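Local coordinates for binary enterotoxin of Clostridium perfringens component a (PDB 5H03), which probably transfers ADP-ribose from NAD to actin as the enzymatic component of a two-part clostridial enterotoxin, at residues Y258-T263 with V335-S340. Numbering follows the deposited sequence.
Sequences YLLDGT and VKTFIS
The backbone at Leu-259 and Leu-260, near the C-terminal end of helix 238-261, lies beside the link between strands 332-335 and 339-342, with CA of Leu-259 5.6 Å from CA of Thr-337 and CA of Leu-260 5.7 Å from CA of Lys-336. No hydrogen bond crosses, so the approach rests on van der Waals packing. Leu-259 points at the link: CB, CG and both methyls all touch Lys-336 O, CB being nearest at 3.4 Å, while CD1 reaches on to Thr-337 CA at 3.8 Å. The same methyl stands 4.0 Å from CE2 of Phe-338, oblique to a ring that also meets Tyr-247 edge-to-face. In this C-terminal ADP-ribosyltransferase domain the helix thus packs against the connection between two sheets, beside the nucleotide site: Thr-337 binds NAD(+), and its side chain touches that of Asn-256, another NAD(+) ligand. Thr-337 OG1, set between the backbone N and the carbonyl carbon (chi1 64°), donates to O of the next residue, Phe-338 (2.8 Å, tilted 33° from the carbonyl plane); CG2, anti to the carbonyl carbon, meets Leu-260 CG at 3.5 Å. The Lys-336 aliphatic chain runs past the helix carbonyls, CD lying 3.8 Å from Leu-259 O, before carrying NZ off from the helix.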
loop_
_atom_site.group_PDB
_atom_site.type_symbol
_atom_site.label_atom_id
_atom_site.label_comp_id
_atom_site.label_asym_id
_atom_site.label_seq_id
_atom_site.Cartn_x
_atom_site.Cartn_y
_atom_site.Cartn_z
ATOM N N TYR A 258 -23.386 15.732 -12.573
ATOM C CA TYR A 258 -24.739 15.719 -12.016
ATOM C C TYR A 258 -24.761 15.168 -10.594
ATOM O O TYR A 258 -25.492 15.675 -9.738
ATOM C CB TYR A 258 -25.680 14.906 -12.910
ATOM C CG TYR A 258 -27.108 14.880 -12.414
ATOM C CD1 TYR A 258 -27.957 15.965 -12.622
ATOM C CD2 TYR A 258 -27.620 13.766 -11.755
ATOM C CE1 TYR A 258 -29.271 15.951 -12.176
ATOM C CE2 TYR A 258 -28.942 13.744 -11.296
ATOM C CZ TYR A 258 -29.761 14.838 -11.516
ATOM O OH TYR A 258 -31.071 14.822 -11.075
ATOM N N LEU A 259 -23.989 14.119 -10.320
ATOM C CA LEU A 259 -23.996 13.566 -8.972
ATOM C C LEU A 259 -23.312 14.527 -8.010
ATOM O O LEU A 259 -23.733 14.668 -6.856
ATOM C CB LEU A 259 -23.296 12.214 -8.953
ATOM C CG LEU A 259 -23.990 10.978 -9.509
ATOM C CD1 LEU A 259 -22.910 9.939 -9.831
ATOM C CD2 LEU A 259 -25.070 10.427 -8.587
ATOM N N LEU A 260 -22.263 15.207 -8.481
ATOM C CA LEU A 260 -21.544 16.177 -7.657
ATOM C C LEU A 260 -22.441 17.317 -7.186
ATOM O O LEU A 260 -22.625 17.516 -5.976
ATOM C CB LEU A 260 -20.346 16.745 -8.422
ATOM C CG LEU A 260 -19.049 15.947 -8.339
ATOM C CD1 LEU A 260 -18.012 16.473 -9.331
ATOM C CD2 LEU A 260 -18.520 15.965 -6.903
ATOM N N ASP A 261 -22.956 18.125 -8.138
ATOM C CA ASP A 261 -23.761 19.304 -7.822
ATOM C C ASP A 261 -25.120 19.390 -8.529
ATOM O O ASP A 261 -25.650 20.493 -8.675
ATOM C CB ASP A 261 -22.932 20.559 -8.110
ATOM C CG ASP A 261 -21.669 20.629 -7.242
ATOM O OD1 ASP A 261 -21.815 20.803 -6.010
ATOM O OD2 ASP A 261 -20.540 20.498 -7.780
ATOM N N GLY A 262 -25.701 18.275 -8.973
ATOM C CA GLY A 262 -27.028 18.303 -9.589
ATOM C C GLY A 262 -27.189 19.131 -10.845
ATOM O O GLY A 262 -28.320 19.482 -11.206
ATOM N N THR A 263 -26.089 19.427 -11.533
ATOM C CA THR A 263 -26.087 20.225 -12.747
ATOM C C THR A 263 -26.516 19.404 -13.963
ATOM O O THR A 263 -26.025 18.292 -14.175
ATOM C CB THR A 263 -24.679 20.777 -12.963
ATOM O OG1 THR A 263 -24.353 21.645 -11.873
ATOM C CG2 THR A 263 -24.596 21.550 -14.271
ATOM N N VAL A 335 -17.155 10.823 -1.709
ATOM C CA VAL A 335 -17.126 10.700 -3.167
ATOM C C VAL A 335 -18.549 10.486 -3.674
ATOM O O VAL A 335 -19.073 9.370 -3.603
ATOM C CB VAL A 335 -16.218 9.556 -3.622
ATOM C CG1 VAL A 335 -16.040 9.585 -5.143
ATOM C CG2 VAL A 335 -14.892 9.605 -2.907
ATOM N N LYS A 336 -19.180 11.546 -4.191
ATOM C CA LYS A 336 -20.567 11.443 -4.629
ATOM C C LYS A 336 -20.699 10.840 -6.013
ATOM O O LYS A 336 -21.816 10.489 -6.407
ATOM C CB LYS A 336 -21.282 12.798 -4.609
ATOM C CG LYS A 336 -21.384 13.439 -3.244
ATOM C CD LYS A 336 -22.557 14.434 -3.201
ATOM C CE LYS A 336 -22.476 15.372 -1.995
ATOM N NZ LYS A 336 -23.792 15.561 -1.307
ATOM N N THR A 337 -19.602 10.747 -6.754
ATOM C CA THR A 337 -19.555 10.232 -8.112
ATOM C C THR A 337 -19.147 8.768 -8.087
ATOM O O THR A 337 -18.730 8.227 -7.059
ATOM C CB THR A 337 -18.530 10.997 -8.962
ATOM O OG1 THR A 337 -17.216 10.771 -8.424
ATOM C CG2 THR A 337 -18.806 12.475 -8.940
ATOM N N PHE A 338 -19.253 8.135 -9.249
ATOM C CA PHE A 338 -18.563 6.870 -9.447
ATOM C C PHE A 338 -17.061 7.119 -9.355
ATOM O O PHE A 338 -16.599 8.253 -9.501
ATOM C CB PHE A 338 -18.941 6.274 -10.801
ATOM C CG PHE A 338 -20.400 6.027 -10.938
ATOM C CD1 PHE A 338 -21.009 5.025 -10.211
ATOM C CD2 PHE A 338 -21.163 6.804 -11.792
ATOM C CE1 PHE A 338 -22.361 4.805 -10.321
ATOM C CE2 PHE A 338 -22.533 6.592 -11.916
ATOM C CZ PHE A 338 -23.135 5.581 -11.183
ATOM N N ILE A 339 -16.296 6.051 -9.107
ATOM C CA ILE A 339 -14.835 6.114 -9.007
ATOM C C ILE A 339 -14.227 5.098 -9.957
ATOM O O ILE A 339 -14.433 3.887 -9.791
ATOM C CB ILE A 339 -14.297 5.833 -7.588
ATOM C CG1 ILE A 339 -15.202 6.399 -6.486
ATOM C CG2 ILE A 339 -12.871 6.378 -7.479
ATOM C CD1 ILE A 339 -14.675 6.100 -5.042
ATOM N N SER A 340 -13.441 5.581 -10.919
ATOM C CA SER A 340 -12.695 4.705 -11.800
ATOM C C SER A 340 -11.325 4.493 -11.178
ATOM O O SER A 340 -10.642 5.464 -10.848
ATOM C CB SER A 340 -12.537 5.316 -13.195
ATOM O OG SER A 340 -13.791 5.725 -13.713
#